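Local coordinates for protein ribonucleoside-diphosphate reductase subunit beta (Clostridium botulinum, PDB 6ZJK) that forms the iron-binding R2 subunit of ribonucleotide reductase, which makes deoxyribonucleotides from ribonucleoside diphosphates, and probably generates the radical needed for catalysis, at residues A[204-216]-A[228-242]. Numbering follows the deposited sequence.
Sequences EGIYFYSGFSFFY and STIFKYINRDEVTHL. With FE (Fe (III) ion), chain G.
A ferric ion gathers Glu-204, Glu-238 and His-241 from two helices, bringing Glu-204 OE2 within 3.0 Å of Glu-238 OE2; both oxygens are ligands of the metal. The pair of antiparallel helices illustrates how the ferritin-like helical bundle of R2 proteins builds a diiron centre: metal ligands at one end, aromatic packing along the rest, the axes crossing at -153°. Glu-204 OE2 binds the iron at 2.1 Å, near the plane of the His-241 ring and at its edge, while His-241 ND1 binds it at 2.4 Å. Glu-238 OE2 makes a longer bond of 2.5 Å; a bend at chi2 (79°) turns its carboxylate back to the metal and lays OE1 over a face of Phe-208. Water 1 and Glu-137, which bridges to the second iron, complete this ion's ligands, and His-241 NE2 is hydrogen-bonded to Gln-136 OE1.

Next to the metal site, the Tyr-209 side chain enters a hole formed by Asn-235, Glu-238, Val-239 and Leu-242, a knobs-into-holes fit repeated by Tyr-216 among Ser-228, Phe-231, Lys-232 and Asn-235. Between these knobs Phe-212 is sandwiched, Phe-208 O over one face and Asn-235 CB over the other, with Phe-231 CD1 at its edge. Phe-215 and Phe-231 form an offset stack, centroids 4.1 Å apart and planes nearly parallel at 9°. Asn-235, its CG anti to the backbone N, carries its amide between the tyrosines: ND2 donates in the amide plane to Tyr-216 OH, a nearly straight bond of 2.8 Å.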
ATOM      1  N   GLU A 204      17.049  -4.350  -3.522  1.00 42.68           N
ATOM      2  CA  GLU A 204      16.273  -5.199  -4.373  1.00 39.38           C
ATOM      3  C   GLU A 204      17.002  -5.911  -5.462  1.00 42.03           C
ATOM      4  O   GLU A 204      16.679  -6.995  -5.783  1.00 41.31           O
ATOM      5  CB  GLU A 204      15.220  -4.331  -4.998  1.00 44.44           C
ATOM      6  CG  GLU A 204      14.456  -3.590  -3.926  1.00 50.37           C
ATOM      7  CD  GLU A 204      13.042  -3.246  -4.270  1.00 45.22           C
ATOM      8  OE1 GLU A 204      12.893  -2.470  -5.180  1.00 46.20           O
ATOM      9  OE2 GLU A 204      12.119  -3.734  -3.609  1.00 42.88           O
ATOM     10  N   GLY A 205      17.970  -5.259  -6.063  1.00 39.72           N
ATOM     11  CA  GLY A 205      18.696  -5.858  -7.162  1.00 37.16           C
ATOM     12  C   GLY A 205      19.902  -6.667  -6.762  1.00 40.51           C
ATOM     13  O   GLY A 205      20.478  -7.355  -7.613  1.00 38.73           O
ATOM     14  N   ILE A 206      20.311  -6.604  -5.490  1.00 34.84           N
ATOM     15  CA  ILE A 206      21.505  -7.325  -5.042  1.00 36.54           C
ATOM     16  C   ILE A 206      21.197  -8.235  -3.848  1.00 40.60           C
ATOM     17  O   ILE A 206      21.412  -9.451  -3.923  1.00 35.36           O
ATOM     18  CB  ILE A 206      22.639  -6.352  -4.696  1.00 33.53           C
ATOM     19  CG1 ILE A 206      23.009  -5.504  -5.931  1.00 38.77           C
ATOM     20  CG2 ILE A 206      23.876  -7.126  -4.186  1.00 40.00           C
ATOM     21  CD1 ILE A 206      23.531  -6.316  -7.110  1.00 36.15           C
ATOM     22  N   TYR A 207      20.683  -7.666  -2.747  1.00 36.71           N
ATOM     23  CA  TYR A 207      20.527  -8.462  -1.524  1.00 39.37           C
ATOM     24  C   TYR A 207      19.511  -9.579  -1.729  1.00 43.23           C
ATOM     25  O   TYR A 207      19.775 -10.729  -1.376  1.00 41.15           O
ATOM     26  CB  TYR A 207      20.118  -7.584  -0.329  1.00 44.86           C
ATOM     27  CG  TYR A 207      21.068  -6.437  -0.017  1.00 43.68           C
ATOM     28  CD1 TYR A 207      22.401  -6.482  -0.403  1.00 45.00           C
ATOM     29  CD2 TYR A 207      20.619  -5.297   0.646  1.00 42.94           C
ATOM     30  CE1 TYR A 207      23.266  -5.425  -0.129  1.00 42.89           C
ATOM     31  CE2 TYR A 207      21.477  -4.237   0.925  1.00 44.80           C
ATOM     32  CZ  TYR A 207      22.797  -4.306   0.531  1.00 47.14           C
ATOM     33  OH  TYR A 207      23.665  -3.266   0.799  1.00 45.09           O
ATOM     34  N   PHE A 208      18.435  -9.266  -2.406  1.00 39.76           N
ATOM     35  CA  PHE A 208      17.443 -10.238  -2.612  1.00 43.23           C
ATOM     36  C   PHE A 208      17.869 -11.320  -3.557  1.00 40.45           C
ATOM     37  O   PHE A 208      17.520 -12.422  -3.364  1.00 42.29           O
ATOM     38  CB  PHE A 208      16.080  -9.625  -2.972  1.00 36.09           C
ATOM     39  CG  PHE A 208      15.134  -9.579  -1.835  1.00 45.76           C
ATOM     40  CD1 PHE A 208      14.419 -10.669  -1.475  1.00 41.99           C
ATOM     41  CD2 PHE A 208      15.006  -8.477  -1.114  1.00 47.29           C
ATOM     42  CE1 PHE A 208      13.591 -10.621  -0.406  1.00 46.11           C
ATOM     43  CE2 PHE A 208      14.196  -8.423  -0.033  1.00 40.62           C
ATOM     44  CZ  PHE A 208      13.493  -9.500   0.312  1.00 41.40           C
ATOM     45  N   TYR A 209      18.609 -10.973  -4.590  1.00 41.06           N
ATOM     46  CA  TYR A 209      19.080 -11.929  -5.586  1.00 44.35           C
ATOM     47  C   TYR A 209      20.036 -12.921  -4.965  1.00 38.24           C
ATOM     48  O   TYR A 209      20.035 -14.031  -5.292  1.00 41.63           O
ATOM     49  CB  TYR A 209      19.603 -11.225  -6.846  1.00 37.87           C
ATOM     50  CG  TYR A 209      18.490 -10.890  -7.782  1.00 37.88           C
ATOM     51  CD1 TYR A 209      17.713  -9.812  -7.573  1.00 36.91           C
ATOM     52  CD2 TYR A 209      18.202 -11.680  -8.834  1.00 43.85           C
ATOM     53  CE1 TYR A 209      16.670  -9.511  -8.397  1.00 41.38           C
ATOM     54  CE2 TYR A 209      17.166 -11.391  -9.671  1.00 42.72           C
ATOM     55  CZ  TYR A 209      16.403 -10.300  -9.426  1.00 45.09           C
ATOM     56  OH  TYR A 209      15.387 -10.021 -10.232  1.00 47.34           O
ATOM     57  N   SER A 210      20.823 -12.481  -4.035  1.00 41.48           N
ATOM     58  CA  SER A 210      21.682 -13.394  -3.287  1.00 38.22           C
ATOM     59  C   SER A 210      20.862 -14.421  -2.510  1.00 42.32           C
ATOM     60  O   SER A 210      21.228 -15.600  -2.444  1.00 45.77           O
ATOM     61  CB  SER A 210      22.582 -12.606  -2.340  1.00 43.14           C
ATOM     62  OG  SER A 210      23.285 -13.470  -1.444  1.00 45.85           O
ATOM     63  N   GLY A 211      19.798 -13.962  -1.853  1.00 45.19           N
ATOM     64  CA  GLY A 211      18.981 -14.885  -1.080  1.00 42.65           C
ATOM     65  C   GLY A 211      18.273 -15.906  -1.954  1.00 38.08           C
ATOM     66  O   GLY A 211      18.176 -17.086  -1.588  1.00 33.84           O
ATOM     67  N   PHE A 212      17.817 -15.471  -3.124  1.00 34.05           N
ATOM     68  CA  PHE A 212      17.116 -16.379  -3.990  1.00 36.04           C
ATOM     69  C   PHE A 212      18.002 -17.525  -4.419  1.00 38.53           C
ATOM     70  O   PHE A 212      17.562 -18.611  -4.522  1.00 36.93           O
ATOM     71  CB  PHE A 212      16.513 -15.756  -5.273  1.00 35.12           C
ATOM     72  CG  PHE A 212      15.591 -14.603  -5.066  1.00 37.19           C
ATOM     73  CD1 PHE A 212      14.632 -14.622  -4.102  1.00 38.24           C
ATOM     74  CD2 PHE A 212      15.683 -13.501  -5.860  1.00 35.16           C
ATOM     75  CE1 PHE A 212      13.806 -13.549  -3.899  1.00 32.30           C
ATOM     76  CE2 PHE A 212      14.873 -12.422  -5.678  1.00 42.77           C
ATOM     77  CZ  PHE A 212      13.921 -12.456  -4.687  1.00 39.44           C
ATOM     78  N   SER A 213      19.259 -17.268  -4.707  1.00 38.47           N
ATOM     79  CA  SER A 213      20.113 -18.347  -5.195  1.00 36.25           C
ATOM     80  C   SER A 213      20.287 -19.456  -4.163  1.00 38.34           C
ATOM     81  O   SER A 213      20.562 -20.600  -4.547  1.00 35.05           O
ATOM     82  CB  SER A 213      21.480 -17.802  -5.645  1.00 40.30           C
ATOM     83  OG  SER A 213      22.257 -17.327  -4.559  1.00 42.22           O
ATOM     84  N   PHE A 214      20.115 -19.162  -2.865  1.00 36.63           N
ATOM     85  CA  PHE A 214      20.185 -20.224  -1.861  1.00 32.60           C
ATOM     86  C   PHE A 214      19.006 -21.183  -1.988  1.00 37.25           C
ATOM     87  O   PHE A 214      19.191 -22.410  -2.037  1.00 33.89           O
ATOM     88  CB  PHE A 214      20.251 -19.642  -0.444  1.00 38.46           C
ATOM     89  CG  PHE A 214      20.127 -20.696   0.648  1.00 41.80           C
ATOM     90  CD1 PHE A 214      21.198 -21.534   0.930  1.00 42.52           C
ATOM     91  CD2 PHE A 214      18.954 -20.845   1.380  1.00 37.72           C
ATOM     92  CE1 PHE A 214      21.102 -22.518   1.913  1.00 38.21           C
ATOM     93  CE2 PHE A 214      18.837 -21.827   2.372  1.00 38.71           C
ATOM     94  CZ  PHE A 214      19.915 -22.662   2.633  1.00 43.20           C
ATOM     95  N   PHE A 215      17.780 -20.640  -2.034  1.00 36.30           N
ATOM     96  CA  PHE A 215      16.593 -21.487  -2.074  1.00 34.09           C
ATOM     97  C   PHE A 215      16.506 -22.254  -3.383  1.00 36.19           C
ATOM     98  O   PHE A 215      16.136 -23.436  -3.381  1.00 33.18           O
ATOM     99  CB  PHE A 215      15.343 -20.637  -1.811  1.00 35.42           C
ATOM    100  CG  PHE A 215      15.345 -20.051  -0.441  1.00 36.66           C
ATOM    101  CD1 PHE A 215      15.043 -20.843   0.656  1.00 33.81           C
ATOM    102  CD2 PHE A 215      15.756 -18.743  -0.233  1.00 35.94           C
ATOM    103  CE1 PHE A 215      15.099 -20.319   1.943  1.00 40.56           C
ATOM    104  CE2 PHE A 215      15.817 -18.213   1.041  1.00 37.40           C
ATOM    105  CZ  PHE A 215      15.489 -19.001   2.134  1.00 36.84           C
ATOM    106  N   TYR A 216      16.930 -21.631  -4.502  1.00 32.16           N
ATOM    107  CA  TYR A 216      16.995 -22.365  -5.761  1.00 36.47           C
ATOM    108  C   TYR A 216      18.053 -23.466  -5.706  1.00 38.01           C
ATOM    109  O   TYR A 216      17.850 -24.552  -6.265  1.00 32.08           O
ATOM    110  CB  TYR A 216      17.281 -21.413  -6.936  1.00 34.65           C
ATOM    111  CG  TYR A 216      16.221 -20.326  -7.144  1.00 39.41           C
ATOM    112  CD1 TYR A 216      14.934 -20.461  -6.611  1.00 34.70           C
ATOM    113  CD2 TYR A 216      16.504 -19.177  -7.890  1.00 32.87           C
ATOM    114  CE1 TYR A 216      13.965 -19.470  -6.775  1.00 34.38           C
ATOM    115  CE2 TYR A 216      15.524 -18.167  -8.078  1.00 36.35           C
ATOM    116  CZ  TYR A 216      14.260 -18.322  -7.528  1.00 41.80           C
ATOM    117  OH  TYR A 216      13.287 -17.328  -7.712  1.00 36.17           O
ATOM    118  N   SER A 228      10.756 -23.013  -2.647  1.00 36.88           N
ATOM    119  CA  SER A 228      11.375 -22.374  -3.795  1.00 39.83           C
ATOM    120  C   SER A 228      10.305 -21.780  -4.710  1.00 37.82           C
ATOM    121  O   SER A 228      10.465 -20.662  -5.206  1.00 34.92           O
ATOM    122  CB  SER A 228      12.262 -23.390  -4.519  1.00 36.33           C
ATOM    123  OG  SER A 228      12.515 -23.030  -5.860  1.00 41.29           O
ATOM    124  N   THR A 229       9.171 -22.473  -4.880  1.00 36.65           N
ATOM    125  CA  THR A 229       8.056 -21.917  -5.652  1.00 41.00           C
ATOM    126  C   THR A 229       7.592 -20.573  -5.091  1.00 39.22           C
ATOM    127  O   THR A 229       7.390 -19.614  -5.849  1.00 37.85           O
ATOM    128  CB  THR A 229       6.907 -22.923  -5.724  1.00 41.81           C
ATOM    129  OG1 THR A 229       7.372 -24.091  -6.418  1.00 48.80           O
ATOM    130  CG2 THR A 229       5.740 -22.339  -6.487  1.00 34.51           C
ATOM    131  N   ILE A 230       7.435 -20.469  -3.770  1.00 34.79           N
ATOM    132  CA  ILE A 230       7.128 -19.165  -3.184  1.00 36.14           C
ATOM    133  C   ILE A 230       8.187 -18.130  -3.581  1.00 36.04           C
ATOM    134  O   ILE A 230       7.845 -17.002  -3.958  1.00 35.77           O
ATOM    135  CB  ILE A 230       6.983 -19.277  -1.654  1.00 36.67           C
ATOM    136  CG1 ILE A 230       5.700 -20.029  -1.307  1.00 34.98           C
ATOM    137  CG2 ILE A 230       6.957 -17.908  -0.999  1.00 34.31           C
ATOM    138  CD1 ILE A 230       5.495 -20.276   0.217  1.00 40.31           C
ATOM    139  N   PHE A 231       9.483 -18.501  -3.553  1.00 33.64           N
ATOM    140  CA  PHE A 231      10.501 -17.505  -3.878  1.00 35.59           C
ATOM    141  C   PHE A 231      10.491 -17.117  -5.358  1.00 32.71           C
ATOM    142  O   PHE A 231      10.894 -16.002  -5.683  1.00 32.53           O
ATOM    143  CB  PHE A 231      11.901 -17.963  -3.419  1.00 32.80           C
ATOM    144  CG  PHE A 231      12.161 -17.646  -1.965  1.00 36.19           C
ATOM    145  CD1 PHE A 231      12.484 -16.343  -1.581  1.00 32.96           C
ATOM    146  CD2 PHE A 231      11.980 -18.615  -0.972  1.00 36.36           C
ATOM    147  CE1 PHE A 231      12.662 -16.012  -0.226  1.00 35.16           C
ATOM    148  CE2 PHE A 231      12.165 -18.301   0.393  1.00 38.98           C
ATOM    149  CZ  PHE A 231      12.501 -16.999   0.764  1.00 37.44           C
ATOM    150  N   LYS A 232      10.030 -17.991  -6.262  1.00 33.93           N
ATOM    151  CA  LYS A 232       9.863 -17.579  -7.655  1.00 35.09           C
ATOM    152  C   LYS A 232       8.816 -16.479  -7.785  1.00 37.20           C
ATOM    153  O   LYS A 232       8.958 -15.574  -8.620  1.00 32.66           O
ATOM    154  CB  LYS A 232       9.479 -18.769  -8.533  1.00 35.23           C
ATOM    155  CG  LYS A 232      10.591 -19.794  -8.738  1.00 38.00           C
ATOM    156  CD  LYS A 232      10.048 -20.985  -9.502  1.00 43.45           C
ATOM    157  CE  LYS A 232      11.097 -22.048  -9.703  1.00 49.67           C
ATOM    158  NZ  LYS A 232      10.608 -23.172 -10.558  1.00 60.97           N
ATOM    159  N   TYR A 233       7.740 -16.546  -6.989  1.00 33.12           N
ATOM    160  CA  TYR A 233       6.737 -15.489  -7.060  1.00 34.71           C
ATOM    161  C   TYR A 233       7.289 -14.172  -6.537  1.00 35.18           C
ATOM    162  O   TYR A 233       7.046 -13.106  -7.124  1.00 34.06           O
ATOM    163  CB  TYR A 233       5.477 -15.896  -6.283  1.00 36.73           C
ATOM    164  CG  TYR A 233       4.569 -16.809  -7.060  1.00 35.29           C
ATOM    165  CD1 TYR A 233       3.634 -16.287  -7.963  1.00 38.64           C
ATOM    166  CD2 TYR A 233       4.644 -18.184  -6.913  1.00 39.51           C
ATOM    167  CE1 TYR A 233       2.799 -17.115  -8.683  1.00 40.27           C
ATOM    168  CE2 TYR A 233       3.804 -19.027  -7.624  1.00 42.18           C
ATOM    169  CZ  TYR A 233       2.876 -18.484  -8.503  1.00 46.88           C
ATOM    170  OH  TYR A 233       2.043 -19.317  -9.220  1.00 45.49           O
ATOM    171  N   ILE A 234       8.083 -14.253  -5.512  1.00 33.03           N
ATOM    172  CA  ILE A 234       8.680 -13.084  -4.955  1.00 32.93           C
ATOM    173  C   ILE A 234       9.663 -12.490  -5.960  1.00 37.34           C
ATOM    174  O   ILE A 234       9.741 -11.334  -6.088  1.00 32.76           O
ATOM    175  CB  ILE A 234       9.416 -13.395  -3.674  1.00 33.71           C
ATOM    176  CG1 ILE A 234       8.474 -13.983  -2.620  1.00 35.37           C
ATOM    177  CG2 ILE A 234      10.050 -12.179  -3.096  1.00 32.96           C
ATOM    178  CD1 ILE A 234       9.081 -14.017  -1.262  1.00 34.45           C
ATOM    179  N   ASN A 235      10.423 -13.343  -6.624  1.00 33.38           N
ATOM    180  CA  ASN A 235      11.408 -12.961  -7.628  1.00 37.94           C
ATOM    181  C   ASN A 235      10.666 -12.199  -8.735  1.00 36.94           C
ATOM    182  O   ASN A 235      11.048 -11.171  -9.047  1.00 39.12           O
ATOM    183  CB  ASN A 235      12.093 -14.197  -8.176  1.00 32.35           C
ATOM    184  CG  ASN A 235      13.438 -13.916  -8.839  1.00 42.51           C
ATOM    185  OD1 ASN A 235      13.763 -12.822  -9.207  1.00 36.09           O
ATOM    186  ND2 ASN A 235      14.205 -14.944  -8.947  1.00 34.35           N
ATOM    187  N   ARG A 236       9.596 -12.754  -9.257  1.00 33.05           N
ATOM    188  CA  ARG A 236       8.772 -12.094 -10.223  1.00 38.22           C
ATOM    189  C   ARG A 236       8.379 -10.660  -9.817  1.00 39.91           C
ATOM    190  O   ARG A 236       8.634  -9.755 -10.548  1.00 39.18           O
ATOM    191  CB  ARG A 236       7.591 -12.916 -10.557  1.00 35.63           C
ATOM    192  CG  ARG A 236       6.783 -12.357 -11.687  1.00 39.78           C
ATOM    193  CD  ARG A 236       5.679 -13.267 -12.080  1.00 43.65           C
ATOM    194  NE  ARG A 236       4.599 -13.316 -11.122  1.00 38.43           N
ATOM    195  CZ  ARG A 236       3.501 -13.998 -11.310  1.00 41.73           C
ATOM    196  NH1 ARG A 236       3.335 -14.643 -12.393  1.00 48.43           N
ATOM    197  NH2 ARG A 236       2.563 -14.031 -10.429  1.00 40.13           N
ATOM    198  N   ASP A 237       7.878 -10.453  -8.619  1.00 32.77           N
ATOM    199  CA  ASP A 237       7.560  -9.153  -8.166  1.00 32.87           C
ATOM    200  C   ASP A 237       8.823  -8.309  -8.111  1.00 37.80           C
ATOM    201  O   ASP A 237       8.812  -7.216  -8.490  1.00 36.91           O
ATOM    202  CB  ASP A 237       6.926  -9.136  -6.761  1.00 34.58           C
ATOM    203  CG  ASP A 237       5.505  -9.692  -6.694  1.00 40.30           C
ATOM    204  OD1 ASP A 237       4.829  -9.925  -7.657  1.00 38.54           O
ATOM    205  OD2 ASP A 237       5.075  -9.934  -5.598  1.00 38.62           O
ATOM    206  N   GLU A 238       9.935  -8.837  -7.646  1.00 33.42           N
ATOM    207  CA  GLU A 238      11.152  -8.083  -7.548  1.00 37.12           C
ATOM    208  C   GLU A 238      11.648  -7.480  -8.867  1.00 37.10           C
ATOM    209  O   GLU A 238      12.170  -6.457  -8.887  1.00 34.30           O
ATOM    210  CB  GLU A 238      12.233  -8.912  -6.884  1.00 41.44           C
ATOM    211  CG  GLU A 238      13.378  -8.136  -6.357  1.00 34.42           C
ATOM    212  CD  GLU A 238      13.082  -7.467  -5.038  1.00 49.06           C
ATOM    213  OE1 GLU A 238      13.113  -8.062  -3.973  1.00 50.77           O
ATOM    214  OE2 GLU A 238      12.731  -6.336  -5.038  1.00 45.75           O
ATOM    215  N   VAL A 239      11.469  -8.167  -9.952  1.00 38.46           N
ATOM    216  CA  VAL A 239      11.825  -7.657 -11.239  1.00 41.98           C
ATOM    217  C   VAL A 239      11.116  -6.352 -11.544  1.00 40.15           C
ATOM    218  O   VAL A 239      11.729  -5.450 -11.958  1.00 38.56           O
ATOM    219  CB  VAL A 239      11.543  -8.659 -12.325  1.00 42.48           C
ATOM    220  CG1 VAL A 239      11.682  -7.998 -13.658  1.00 42.66           C
ATOM    221  CG2 VAL A 239      12.540  -9.767 -12.204  1.00 43.75           C
ATOM    222  N   THR A 240       9.834  -6.273 -11.239  1.00 36.98           N
ATOM    223  CA  THR A 240       9.038  -5.097 -11.416  1.00 38.75           C
ATOM    224  C   THR A 240       9.473  -4.002 -10.497  1.00 41.62           C
ATOM    225  O   THR A 240       9.455  -2.895 -10.867  1.00 38.06           O
ATOM    226  CB  THR A 240       7.537  -5.380 -11.317  1.00 39.47           C
ATOM    227  OG1 THR A 240       7.145  -5.626  -9.980  1.00 40.38           O
ATOM    228  CG2 THR A 240       7.191  -6.528 -12.087  1.00 41.41           C
ATOM    229  N   HIS A 241       9.944  -4.319  -9.311  1.00 35.53           N
ATOM    230  CA  HIS A 241      10.389  -3.274  -8.394  1.00 37.21           C
ATOM    231  C   HIS A 241      11.697  -2.658  -8.869  1.00 42.53           C
ATOM    232  O   HIS A 241      11.971  -1.542  -8.637  1.00 38.99           O
ATOM    233  CB  HIS A 241      10.562  -3.752  -6.965  1.00 39.07           C
ATOM    234  CG  HIS A 241       9.329  -4.327  -6.335  1.00 41.55           C
ATOM    235  ND1 HIS A 241       9.287  -4.700  -5.024  1.00 39.96           N
ATOM    236  CD2 HIS A 241       8.102  -4.572  -6.830  1.00 38.18           C
ATOM    237  CE1 HIS A 241       8.099  -5.177  -4.749  1.00 42.05           C
ATOM    238  NE2 HIS A 241       7.370  -5.138  -5.834  1.00 40.29           N
ATOM    239  N   LEU A 242      12.502  -3.461  -9.508  1.00 39.12           N
ATOM    240  CA  LEU A 242      13.757  -3.056 -10.058  1.00 40.56           C
ATOM    241  C   LEU A 242      13.529  -2.075 -11.188  1.00 41.42           C
ATOM    242  O   LEU A 242      14.024  -1.042 -11.169  1.00 41.92           O
ATOM    243  CB  LEU A 242      14.410  -4.277 -10.622  1.00 39.66           C
ATOM    244  CG  LEU A 242      15.830  -4.569 -10.349  1.00 51.23           C
ATOM    245  CD1 LEU A 242      16.162  -4.249  -8.938  1.00 47.41           C
ATOM    246  CD2 LEU A 242      16.082  -6.015 -10.669  1.00 46.60           C
TER
HETATM  247 FE    FE G 403      10.915  -5.498  -3.462  1.00 43.13          FE
HETATM  248  O   HOH W   1      10.135  -7.478  -3.826  0.70 38.53           O